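Xylanase inhibitor TL-XI (PDB 3G7M) inhibits xylanases noncompetitively as a small thaumatin-like protein of wheat, consistent with a part in plant defence. Local coordinates at residues A[3-9]-A[145-150]; A[39-43]-A[91-96]; A[97-101]-A[113-119]. The protein carries 4 engineered substitutions. All coordinates share one frame; numbering follows the deposited sequence.

Contact 1: A[3-9]-A[145-150]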
ATOM      1  N   LEU A   3      10.236   4.396  -4.596  1.00 22.00           N
ATOM      2  CA  LEU A   3       9.050   4.131  -3.728  1.00 22.00           C
ATOM      3  C   LEU A   3       9.447   3.647  -2.312  1.00 21.80           C
ATOM      4  O   LEU A   3      10.306   2.771  -2.152  1.00 22.00           O
ATOM      5  CB  LEU A   3       8.100   3.120  -4.374  1.00 21.78           C
ATOM      6  CG  LEU A   3       6.871   2.697  -3.538  1.00 21.46           C
ATOM      7  CD1 LEU A   3       5.917   3.827  -3.481  1.00 22.00           C
ATOM      8  CD2 LEU A   3       6.171   1.468  -4.132  1.00 22.00           C
ATOM      9  N   THR A   4       8.838   4.226  -1.288  1.00 20.79           N
ATOM     10  CA  THR A   4       9.204   3.881   0.073  1.00 19.68           C
ATOM     11  C   THR A   4       7.921   3.680   0.839  1.00 19.19           C
ATOM     12  O   THR A   4       7.059   4.550   0.839  1.00 19.75           O
ATOM     13  CB  THR A   4      10.080   5.005   0.737  1.00 20.04           C
ATOM     14  OG1 THR A   4      11.104   5.440  -0.171  1.00 18.82           O
ATOM     15  CG2 THR A   4      10.740   4.527   2.057  1.00 19.66           C
ATOM     16  N   ILE A   5       7.779   2.529   1.483  1.00 18.43           N
ATOM     17  CA  ILE A   5       6.625   2.268   2.370  1.00 17.74           C
ATOM     18  C   ILE A   5       7.077   2.217   3.832  1.00 17.31           C
ATOM     19  O   ILE A   5       7.882   1.378   4.214  1.00 17.71           O
ATOM     20  CB  ILE A   5       5.872   0.978   1.973  1.00 17.91           C
ATOM     21  CG1 ILE A   5       5.271   1.126   0.574  1.00 16.72           C
ATOM     22  CG2 ILE A   5       4.802   0.618   2.994  1.00 17.15           C
ATOM     23  CD1 ILE A   5       5.100  -0.205  -0.127  1.00 16.98           C
ATOM     24  N   THR A   6       6.566   3.143   4.633  1.00 17.07           N
ATOM     25  CA  THR A   6       7.011   3.337   6.011  1.00 16.81           C
ATOM     26  C   THR A   6       5.904   2.956   6.997  1.00 17.15           C
ATOM     27  O   THR A   6       4.725   3.290   6.810  1.00 16.71           O
ATOM     28  CB  THR A   6       7.443   4.798   6.259  1.00 16.28           C
ATOM     29  OG1 THR A   6       8.451   5.177   5.299  1.00 16.66           O
ATOM     30  CG2 THR A   6       7.981   4.984   7.663  1.00 15.44           C
ATOM     31  N   ASN A   7       6.302   2.251   8.052  1.00 17.77           N
ATOM     32  CA  ASN A   7       5.387   1.895   9.141  1.00 18.05           C
ATOM     33  C   ASN A   7       5.590   2.759  10.384  1.00 17.68           C
ATOM     34  O   ASN A   7       6.614   2.622  11.069  1.00 17.41           O
ATOM     35  CB  ASN A   7       5.528   0.408   9.477  1.00 17.99           C
ATOM     36  CG  ASN A   7       4.626  -0.015  10.598  1.00 17.26           C
ATOM     37  OD1 ASN A   7       3.553   0.560  10.789  1.00 17.36           O
ATOM     38  ND2 ASN A   7       5.057  -1.030  11.349  1.00 18.80           N
ATOM     39  N   ARG A   8       4.621   3.674  10.624  1.00 18.25           N
ATOM     40  CA  ARG A   8       4.662   4.570  11.800  1.00 19.66           C
ATOM     41  C   ARG A   8       3.688   4.176  12.948  1.00 20.04           C
ATOM     42  O   ARG A   8       3.494   4.938  13.906  1.00 20.71           O
ATOM     43  CB  ARG A   8       4.542   6.058  11.415  1.00 18.81           C
ATOM     44  CG  ARG A   8       5.892   6.668  11.038  1.00 21.44           C
ATOM     45  CD  ARG A   8       5.947   8.216  10.915  1.00 23.16           C
ATOM     46  NE  ARG A   8       7.358   8.661  10.789  1.00 24.95           N
ATOM     47  CZ  ARG A   8       8.029   8.821   9.632  1.00 25.00           C
ATOM     48  NH1 ARG A   8       7.423   8.624   8.457  1.00 22.00           N
ATOM     49  NH2 ARG A   8       9.317   9.199   9.650  1.00 23.69           N
ATOM     50  N   CYS A   9       3.113   2.978  12.853  1.00 19.92           N
ATOM     51  CA  CYS A   9       2.300   2.406  13.914  1.00 19.89           C
ATOM     52  C   CYS A   9       3.152   1.806  15.052  1.00 20.08           C
ATOM     53  O   CYS A   9       4.347   1.524  14.879  1.00 20.17           O
ATOM     54  CB  CYS A   9       1.402   1.338  13.317  1.00 19.86           C
ATOM     55  SG  CYS A   9       0.675   1.862  11.780  1.00 20.49           S
ATOM     56  N   LEU A 145       8.291   8.778  -4.017  1.00 22.65           N
ATOM     57  CA  LEU A 145       7.000   8.408  -3.434  1.00 22.96           C
ATOM     58  C   LEU A 145       7.118   7.785  -2.041  1.00 23.07           C
ATOM     59  O   LEU A 145       8.016   6.934  -1.801  1.00 23.13           O
ATOM     60  CB  LEU A 145       6.295   7.399  -4.329  1.00 22.96           C
ATOM     61  CG  LEU A 145       5.601   7.907  -5.594  1.00 23.46           C
ATOM     62  CD1 LEU A 145       5.084   6.737  -6.374  1.00 23.25           C
ATOM     63  CD2 LEU A 145       4.433   8.822  -5.221  1.00 23.40           C
ATOM     64  N   GLN A 146       6.196   8.190  -1.144  1.00 22.31           N
ATOM     65  CA  GLN A 146       6.139   7.659   0.218  1.00 22.00           C
ATOM     66  C   GLN A 146       4.718   7.282   0.664  1.00 21.77           C
ATOM     67  O   GLN A 146       3.796   8.094   0.615  1.00 21.79           O
ATOM     68  CB  GLN A 146       6.767   8.638   1.199  1.00 22.00           C
ATOM     69  CG  GLN A 146       7.127   8.007   2.536  1.00 23.88           C
ATOM     70  CD  GLN A 146       7.979   8.921   3.410  1.00 25.48           C
ATOM     71  OE1 GLN A 146       8.124  10.129   3.124  1.00 27.31           O
ATOM     72  NE2 GLN A 146       8.553   8.347   4.482  1.00 23.08           N
ATOM     73  N   ILE A 147       4.562   6.034   1.097  1.00 20.81           N
ATOM     74  CA  ILE A 147       3.349   5.585   1.745  1.00 19.60           C
ATOM     75  C   ILE A 147       3.644   5.426   3.236  1.00 19.15           C
ATOM     76  O   ILE A 147       4.554   4.708   3.629  1.00 19.34           O
ATOM     77  CB  ILE A 147       2.895   4.254   1.192  1.00 19.45           C
ATOM     78  CG1 ILE A 147       3.037   4.209  -0.330  1.00 20.89           C
ATOM     79  CG2 ILE A 147       1.505   3.953   1.626  1.00 18.41           C
ATOM     80  CD1 ILE A 147       2.098   5.105  -1.098  1.00 22.00           C
ATOM     81  N   VAL A 148       2.886   6.116   4.074  1.00 18.67           N
ATOM     82  CA  VAL A 148       3.068   5.986   5.516  1.00 18.02           C
ATOM     83  C   VAL A 148       1.820   5.301   6.115  1.00 18.16           C
ATOM     84  O   VAL A 148       0.655   5.637   5.790  1.00 17.71           O
ATOM     85  CB  VAL A 148       3.402   7.378   6.211  1.00 17.70           C
ATOM     86  CG1 VAL A 148       3.793   7.205   7.673  1.00 15.28           C
ATOM     87  CG2 VAL A 148       4.509   8.108   5.473  1.00 17.96           C
ATOM     88  N   PHE A 149       2.083   4.331   6.989  1.00 18.57           N
ATOM     89  CA  PHE A 149       1.060   3.806   7.900  1.00 19.03           C
ATOM     90  C   PHE A 149       1.154   4.506   9.244  1.00 19.34           C
ATOM     91  O   PHE A 149       2.248   4.652   9.795  1.00 19.17           O
ATOM     92  CB  PHE A 149       1.183   2.284   8.091  1.00 19.01           C
ATOM     93  CG  PHE A 149       1.074   1.501   6.794  1.00 18.05           C
ATOM     94  CD1 PHE A 149      -0.153   1.277   6.215  1.00 14.13           C
ATOM     95  CD2 PHE A 149       2.213   1.014   6.151  1.00 17.09           C
ATOM     96  CE1 PHE A 149      -0.243   0.598   5.057  1.00 12.71           C
ATOM     97  CE2 PHE A 149       2.100   0.326   4.980  1.00 14.85           C
ATOM     98  CZ  PHE A 149       0.867   0.119   4.443  1.00 13.56           C
ATOM     99  N   CYS A 150      -0.015   4.912   9.750  1.00 19.92           N
ATOM    100  CA  CYS A 150      -0.172   5.689  10.982  1.00 20.66           C
ATOM    101  C   CYS A 150       0.677   6.967  10.895  1.00 21.14           C
ATOM    102  O   CYS A 150       1.653   7.129  11.639  1.00 21.38           O
ATOM    103  CB  CYS A 150       0.112   4.861  12.257  1.00 20.19           C
ATOM    104  SG  CYS A 150      -0.740   3.229  12.367  1.00 22.00           S
TER
HETATM  105  O   HOH W   1      10.559   7.650  -1.196  1.00  9.99           O

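Contact 2: A[39-43]-A[91-96]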
ATOM      1  N   ASP A  39      11.686  -0.411  -5.904  1.00 21.82           N
ATOM      2  CA  ASP A  39      11.958   0.100  -7.229  1.00 22.05           C
ATOM      3  C   ASP A  39      10.642   0.127  -8.064  1.00 22.34           C
ATOM      4  O   ASP A  39       9.806  -0.791  -7.932  1.00 22.72           O
ATOM      5  CB  ASP A  39      13.026  -0.779  -7.848  1.00 22.00           C
ATOM      6  CG  ASP A  39      13.807  -0.072  -8.879  1.00 22.18           C
ATOM      7  OD1 ASP A  39      13.233   0.901  -9.469  1.00 22.57           O
ATOM      8  OD2 ASP A  39      14.951  -0.515  -9.155  1.00 22.75           O
ATOM      9  N   THR A  40      10.442   1.173  -8.890  1.00 22.30           N
ATOM     10  CA  THR A  40       9.159   1.348  -9.624  1.00 22.31           C
ATOM     11  C   THR A  40       9.255   1.022 -11.105  1.00 22.00           C
ATOM     12  O   THR A  40      10.240   1.377 -11.751  1.00 22.00           O
ATOM     13  CB  THR A  40       8.657   2.787  -9.587  1.00 22.25           C
ATOM     14  OG1 THR A  40       9.707   3.661 -10.028  1.00 23.53           O
ATOM     15  CG2 THR A  40       8.226   3.178  -8.216  1.00 22.62           C
ATOM     16  N   PRO A  41       8.202   0.397 -11.669  1.00 22.00           N
ATOM     17  CA  PRO A  41       8.207   0.015 -13.088  1.00 22.00           C
ATOM     18  C   PRO A  41       8.058   1.233 -13.991  1.00 21.96           C
ATOM     19  O   PRO A  41       7.661   2.286 -13.528  1.00 21.77           O
ATOM     20  CB  PRO A  41       6.975  -0.899 -13.218  1.00 22.00           C
ATOM     21  CG  PRO A  41       6.027  -0.390 -12.191  1.00 22.00           C
ATOM     22  CD  PRO A  41       6.900   0.075 -11.020  1.00 22.00           C
ATOM     23  N   VAL A  42       8.391   1.071 -15.268  1.00 21.40           N
ATOM     24  CA  VAL A  42       8.264   2.127 -16.253  1.00 20.85           C
ATOM     25  C   VAL A  42       6.811   2.426 -16.543  1.00 20.52           C
ATOM     26  O   VAL A  42       6.495   3.539 -16.943  1.00 20.42           O
ATOM     27  CB  VAL A  42       9.003   1.814 -17.608  1.00 21.04           C
ATOM     28  CG1 VAL A  42      10.513   2.086 -17.487  1.00 22.00           C
ATOM     29  CG2 VAL A  42       8.713   0.382 -18.141  1.00 20.76           C
ATOM     30  N   ILE A  43       5.945   1.419 -16.360  1.00 20.37           N
ATOM     31  CA  ILE A  43       4.505   1.499 -16.675  1.00 20.12           C
ATOM     32  C   ILE A  43       3.683   0.594 -15.755  1.00 19.94           C
ATOM     33  O   ILE A  43       4.203  -0.361 -15.172  1.00 20.31           O
ATOM     34  CB  ILE A  43       4.219   1.139 -18.190  1.00 20.44           C
ATOM     35  CG1 ILE A  43       2.802   1.592 -18.612  1.00 20.22           C
ATOM     36  CG2 ILE A  43       4.509  -0.371 -18.504  1.00 20.36           C
ATOM     37  CD1 ILE A  43       2.498   1.478 -20.126  1.00 20.87           C
ATOM     38  N   VAL A  91       2.046   4.308 -12.701  1.00 23.74           N
ATOM     39  CA  VAL A  91       3.269   4.926 -13.197  1.00 24.05           C
ATOM     40  C   VAL A  91       3.274   5.078 -14.726  1.00 24.27           C
ATOM     41  O   VAL A  91       2.956   4.131 -15.445  1.00 24.03           O
ATOM     42  CB  VAL A  91       4.498   4.108 -12.734  1.00 24.30           C
ATOM     43  CG1 VAL A  91       5.819   4.796 -13.131  1.00 23.81           C
ATOM     44  CG2 VAL A  91       4.444   3.894 -11.214  1.00 24.24           C
ATOM     45  N   LEU A  92       3.595   6.285 -15.204  1.00 24.33           N
ATOM     46  CA  LEU A  92       4.174   6.495 -16.556  1.00 25.33           C
ATOM     47  C   LEU A  92       5.714   6.634 -16.447  1.00 25.94           C
ATOM     48  O   LEU A  92       6.238   6.973 -15.386  1.00 26.59           O
ATOM     49  CB  LEU A  92       3.602   7.740 -17.266  1.00 24.97           C
ATOM     50  CG  LEU A  92       4.249   8.047 -18.686  1.00 25.93           C
ATOM     51  CD1 LEU A  92       3.921   6.971 -19.761  1.00 26.64           C
ATOM     52  CD2 LEU A  92       3.834   9.447 -19.248  1.00 26.55           C
ATOM     53  N   GLN A  93       6.446   6.362 -17.519  1.00 26.33           N
ATOM     54  CA  GLN A  93       7.891   6.556 -17.490  1.00 26.48           C
ATOM     55  C   GLN A  93       8.180   7.920 -16.828  1.00 26.29           C
ATOM     56  O   GLN A  93       8.002   8.994 -17.478  1.00 26.27           O
ATOM     57  CB  GLN A  93       8.485   6.502 -18.930  1.00 26.75           C
ATOM     58  CG  GLN A  93       8.707   5.071 -19.500  1.00 27.03           C
ATOM     59  CD  GLN A  93       9.868   5.006 -20.533  1.00 27.85           C
ATOM     60  OE1 GLN A  93      10.693   4.091 -20.484  1.00 27.37           O
ATOM     61  NE2 GLN A  93       9.934   5.977 -21.463  1.00 26.23           N
ATOM     62  N   GLY A  94       8.600   7.874 -15.549  1.00 25.86           N
ATOM     63  CA  GLY A  94       8.907   9.101 -14.778  1.00 25.34           C
ATOM     64  C   GLY A  94       7.805   9.701 -13.890  1.00 24.79           C
ATOM     65  O   GLY A  94       8.079  10.043 -12.703  1.00 24.69           O
ATOM     66  N   ASN A  95       6.575   9.842 -14.472  1.00 24.44           N
ATOM     67  CA  ASN A  95       5.371  10.403 -13.777  1.00 23.37           C
ATOM     68  C   ASN A  95       4.568   9.421 -12.909  1.00 22.82           C
ATOM     69  O   ASN A  95       4.363   8.251 -13.289  1.00 23.17           O
ATOM     70  CB  ASN A  95       4.418  11.003 -14.792  1.00 23.31           C
ATOM     71  CG  ASN A  95       4.988  12.222 -15.443  1.00 23.97           C
ATOM     72  OD1 ASN A  95       4.305  13.244 -15.567  1.00 25.11           O
ATOM     73  ND2 ASN A  95       6.251  12.135 -15.864  1.00 22.72           N
ATOM     74  N   TYR A  96       4.098   9.905 -11.755  1.00 22.00           N
ATOM     75  CA  TYR A  96       3.397   9.055 -10.808  1.00 20.79           C
ATOM     76  C   TYR A  96       2.046   9.687 -10.535  1.00 20.38           C
ATOM     77  O   TYR A  96       1.926  10.900 -10.526  1.00 20.52           O
ATOM     78  CB  TYR A  96       4.175   8.912  -9.470  1.00 20.52           C
ATOM     79  CG  TYR A  96       5.606   8.357  -9.531  1.00 21.14           C
ATOM     80  CD1 TYR A  96       5.845   7.022  -9.895  1.00 20.91           C
ATOM     81  CD2 TYR A  96       6.728   9.165  -9.186  1.00 22.04           C
ATOM     82  CE1 TYR A  96       7.163   6.513  -9.955  1.00 20.65           C
ATOM     83  CE2 TYR A  96       8.045   8.658  -9.243  1.00 21.93           C
ATOM     84  CZ  TYR A  96       8.251   7.339  -9.621  1.00 21.30           C
ATOM     85  OH  TYR A  96       9.545   6.864  -9.694  1.00 21.65           O
TER

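Contact 3: A[97-101]-A[113-119]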
ATOM      1  N   THR A  97       1.022   8.865 -10.317  1.00 20.14           N
ATOM      2  CA  THR A  97      -0.266   9.308  -9.741  1.00 19.55           C
ATOM      3  C   THR A  97      -0.541   8.356  -8.625  1.00 19.15           C
ATOM      4  O   THR A  97      -0.276   7.154  -8.756  1.00 19.52           O
ATOM      5  CB  THR A  97      -1.450   9.199 -10.731  1.00 19.40           C
ATOM      6  OG1 THR A  97      -1.527   7.867 -11.272  1.00 20.14           O
ATOM      7  CG2 THR A  97      -1.263  10.164 -11.914  1.00 20.33           C
ATOM      8  N   TYR A  98      -1.056   8.874  -7.518  1.00 18.67           N
ATOM      9  CA  TYR A  98      -1.278   8.037  -6.330  1.00 18.31           C
ATOM     10  C   TYR A  98      -2.639   8.316  -5.676  1.00 18.42           C
ATOM     11  O   TYR A  98      -2.974   9.450  -5.385  1.00 18.59           O
ATOM     12  CB  TYR A  98      -0.110   8.172  -5.334  1.00 18.00           C
ATOM     13  CG  TYR A  98       0.359   9.602  -5.113  1.00 17.74           C
ATOM     14  CD1 TYR A  98       1.197  10.237  -6.017  1.00 15.24           C
ATOM     15  CD2 TYR A  98      -0.050  10.316  -3.999  1.00 18.76           C
ATOM     16  CE1 TYR A  98       1.595  11.527  -5.827  1.00 15.87           C
ATOM     17  CE2 TYR A  98       0.344  11.628  -3.808  1.00 18.29           C
ATOM     18  CZ  TYR A  98       1.169  12.227  -4.726  1.00 17.56           C
ATOM     19  OH  TYR A  98       1.578  13.537  -4.536  1.00 19.16           O
ATOM     20  N   GLY A  99      -3.438   7.275  -5.487  1.00 18.44           N
ATOM     21  CA  GLY A  99      -4.794   7.423  -4.958  1.00 18.16           C
ATOM     22  C   GLY A  99      -5.054   6.410  -3.872  1.00 18.31           C
ATOM     23  O   GLY A  99      -4.289   5.467  -3.697  1.00 18.23           O
ATOM     24  N   VAL A 100      -6.125   6.607  -3.119  1.00 18.55           N
ATOM     25  CA  VAL A 100      -6.343   5.787  -1.951  1.00 19.08           C
ATOM     26  C   VAL A 100      -7.810   5.797  -1.691  1.00 18.77           C
ATOM     27  O   VAL A 100      -8.489   6.761  -2.027  1.00 18.93           O
ATOM     28  CB  VAL A 100      -5.517   6.341  -0.704  1.00 19.87           C
ATOM     29  CG1 VAL A 100      -5.997   7.747  -0.269  1.00 20.14           C
ATOM     30  CG2 VAL A 100      -5.481   5.330   0.500  1.00 21.12           C
ATOM     31  N   THR A 101      -8.300   4.720  -1.089  1.00 19.14           N
ATOM     32  CA  THR A 101      -9.688   4.648  -0.597  1.00 18.88           C
ATOM     33  C   THR A 101      -9.814   4.004   0.775  1.00 18.59           C
ATOM     34  O   THR A 101      -9.021   3.154   1.141  1.00 18.91           O
ATOM     35  CB  THR A 101     -10.573   3.882  -1.569  1.00 18.88           C
ATOM     36  OG1 THR A 101     -11.907   3.799  -1.015  1.00 20.19           O
ATOM     37  CG2 THR A 101     -10.033   2.482  -1.820  1.00 18.12           C
ATOM     38  N   LEU A 113      -0.314   9.004   1.588  1.00 24.12           N
ATOM     39  CA  LEU A 113       0.474   8.891   0.358  1.00 22.41           C
ATOM     40  C   LEU A 113       1.020  10.259   0.039  1.00 22.21           C
ATOM     41  O   LEU A 113       0.257  11.245  -0.026  1.00 22.26           O
ATOM     42  CB  LEU A 113      -0.389   8.396  -0.795  1.00 22.30           C
ATOM     43  CG  LEU A 113      -0.823   6.919  -0.728  1.00 22.53           C
ATOM     44  CD1 LEU A 113      -1.924   6.670   0.331  1.00 22.99           C
ATOM     45  CD2 LEU A 113      -1.318   6.447  -2.085  1.00 22.00           C
ATOM     46  N   LYS A 114       2.338  10.335  -0.125  1.00 22.00           N
ATOM     47  CA  LYS A 114       2.967  11.603  -0.500  1.00 22.00           C
ATOM     48  C   LYS A 114       4.124  11.504  -1.514  1.00 22.00           C
ATOM     49  O   LYS A 114       4.832  10.500  -1.588  1.00 22.00           O
ATOM     50  CB  LYS A 114       3.373  12.430   0.744  1.00 22.00           C
ATOM     51  CG  LYS A 114       4.274  11.714   1.730  1.00 22.85           C
ATOM     52  CD  LYS A 114       4.504  12.532   3.001  1.00 24.80           C
ATOM     53  CE  LYS A 114       3.305  12.398   3.935  1.00 26.36           C
ATOM     54  NZ  LYS A 114       3.570  13.072   5.215  1.00 27.72           N
ATOM     55  N   CYS A 115       4.290  12.573  -2.293  1.00 22.00           N
ATOM     56  CA  CYS A 115       5.369  12.680  -3.242  1.00 22.00           C
ATOM     57  C   CYS A 115       6.223  13.902  -2.943  1.00 22.00           C
ATOM     58  O   CYS A 115       5.700  14.941  -2.510  1.00 22.00           O
ATOM     59  CB  CYS A 115       4.814  12.778  -4.652  1.00 22.00           C
ATOM     60  SG  CYS A 115       6.019  12.280  -5.872  1.00 22.92           S
ATOM     61  N   SER A 116       7.533  13.774  -3.191  1.00 22.00           N
ATOM     62  CA  SER A 116       8.479  14.858  -2.964  1.00 21.89           C
ATOM     63  C   SER A 116       8.252  16.034  -3.931  1.00 21.57           C
ATOM     64  O   SER A 116       8.747  17.142  -3.713  1.00 21.18           O
ATOM     65  CB  SER A 116       9.913  14.330  -3.057  1.00 22.00           C
ATOM     66  OG  SER A 116      10.179  13.747  -4.323  1.00 22.00           O
ATOM     67  N   SER A 117       7.482  15.763  -4.986  1.00 21.62           N
ATOM     68  CA  SER A 117       7.108  16.749  -5.992  1.00 22.00           C
ATOM     69  C   SER A 117       5.614  17.069  -5.966  1.00 22.00           C
ATOM     70  O   SER A 117       5.156  18.077  -6.544  1.00 22.00           O
ATOM     71  CB  SER A 117       7.507  16.241  -7.388  1.00 22.00           C
ATOM     72  OG  SER A 117       8.908  16.082  -7.408  1.00 22.00           O
ATOM     73  N   GLY A 118       4.856  16.217  -5.275  1.00 21.48           N
ATOM     74  CA  GLY A 118       3.436  16.389  -5.252  1.00 21.56           C
ATOM     75  C   GLY A 118       2.936  16.810  -3.903  1.00 21.49           C
ATOM     76  O   GLY A 118       3.726  17.014  -2.980  1.00 21.82           O
ATOM     77  N   ASP A 119       1.617  16.927  -3.802  1.00 21.00           N
ATOM     78  CA  ASP A 119       0.979  17.297  -2.571  1.00 20.76           C
ATOM     79  C   ASP A 119       0.560  16.065  -1.818  1.00 20.50           C
ATOM     80  O   ASP A 119       0.339  15.016  -2.393  1.00 20.35           O
ATOM     81  CB  ASP A 119      -0.245  18.142  -2.858  1.00 21.28           C
ATOM     82  CG  ASP A 119       0.104  19.449  -3.480  1.00 22.00           C
ATOM     83  OD1 ASP A 119       1.129  20.023  -3.082  1.00 23.22           O
ATOM     84  OD2 ASP A 119      -0.638  19.903  -4.370  1.00 22.43           O
TER

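Contact 1: A[3-9]-A[145-150]
T4 and T6 bond to strand 145-149 as a parallel pair, neighbours in the five-stranded mixed sheet of the thaumatin-like fold: I147 N donates to T4 O, T6 N to I147 O, F149 N to T6 O, and R8 N continues the series to F149 O. Q146 illustrates how a side chain can span such a pair, its CB 4.1 Å and its CG 3.9 Å from T4 O. With CG anti to the backbone N (chi1 -163°) the extended chain rises off the sheet, leaning toward T6, and NE2 donates to T6 OG1 at 3.3 Å, the hydroxyl lying almost in the amide plane. T6 OG1 has a second, weak bond to S35 OG on the next strand. Further along, V148 CG1 sits at the edge of the R8 guanidinium, in its plane, 4.0 Å from NH1. The face of I5, I147 and F149 is largely apolar: I5 and I147 point the same way, CG1 to CG1 3.9 Å. At the end of strand 3-7, N7 OD1 accepts from C9 N in an Asx turn, while N7 ND2 turns to F11 O. There the C9-C150 disulfide (chi3 94°) covalently reinforces a hydrogen-bonded seam between the two ends of the chain.

Contact 2: A[39-43]-A[91-96]
T40 and Y96 approach from opposite directions and meet through their hydroxyls, T40 OG1 lying 3.2 Å from Y96 OH in a hydrogen bond whose donor could be either. The threonine oxygen comes in at the ring edge, in plane, and T40 CG2 packs against the same edge region, 3.9 Å from Y96 CE1. T40 OG1 takes this position because it is rotated between its own backbone N and carbonyl carbon (chi1 52°). V91 CG2 touches another part of the ring's edge, whereas G94 O lies over one face, 3.7 Å above the plane and displaced toward the rim. Residues 91-96 form the tight end of a beta-hairpin joining strands 86-91 and 95-101: L92 N donates to N95 O around Q93 and G94, the glycine at positive phi. Beside the hairpin, loop 39-43 carries the chain from one sheet of the thaumatin-like sandwich to the other. V91 points its CB toward this loop, with CG1 turned to P41 O. V42 and Q93 run side by side in the same direction, V42 CB 3.8 Å from Q93 CG, and V42 CG1 reaches Q93 OE1 at 3.6 Å. Where the loop enters strand 44-52, I43 CA makes a CH...O contact of 3.3 Å with V91 O.

Contact 3: A[97-101]-A[113-119]
L113 pushes its branched end between Y98 and V100, the apolar centre of this contact. One methyl, L113 CD1, rests 3.8 Å from V100 CB, while the other, L113 CD2, turns to Y98 CB at 3.9 Å. The leucine and the tyrosine slide past each other in opposite directions, so that the stem of one meets the ring of the other: L113 CB lies 3.8 Å from Y98 CD2. Farther out along the ring, C115 CB approaches Y98 CE1 at 3.6 Å, and the sulfur of C115 is committed to a disulfide with C138. Y98 CB already points toward the partner strand; with CG between the backbone N and the carbonyl carbon (chi1 44°) the ring runs on past L113 to C115 and D119. At the polar edge Y98 OH donates to D119 O, 2.9 Å away; the acceptor lies in the ring plane, while the hydroxyl is tilted 28° from the carbonyl plane. A serine in place of Y98 would probably open a gap beside L113 and C115 and deprive D119 O of its phenolic donor. The segments 97-101 and 113-115, parts of strands 95-101 and 111-115, run nearly antiparallel (166°), their axes 7.7 Å apart at closest, yet belong to different sheets. Such packing of side chains between two facing sheets is what a beta-sandwich consists of, here that of the thaumatin-like fold.

How the contacts relate
From the N terminus, the chain first lays down strand 3-7, whose partner arrives only with strand 145-149; contact 1 therefore closes a loop spanning nearly the whole protein. Contacts 2 and 3 are nested inside it, in series without crossing. Contact 2 sets the loop between strands 35-38 and 44-52, which passes from one sheet to the other, against the turn between strands 86-91 and 95-101. Contact 3 begins at once on strand 95-101 and closes on strand 111-115 and the residues after it. Contact 1 works within the five-stranded sheet, whereas contact 3 joins that sheet to the six-stranded one. L145 unites all three, its CD1 packing on Y96 and its CD2 on Y98.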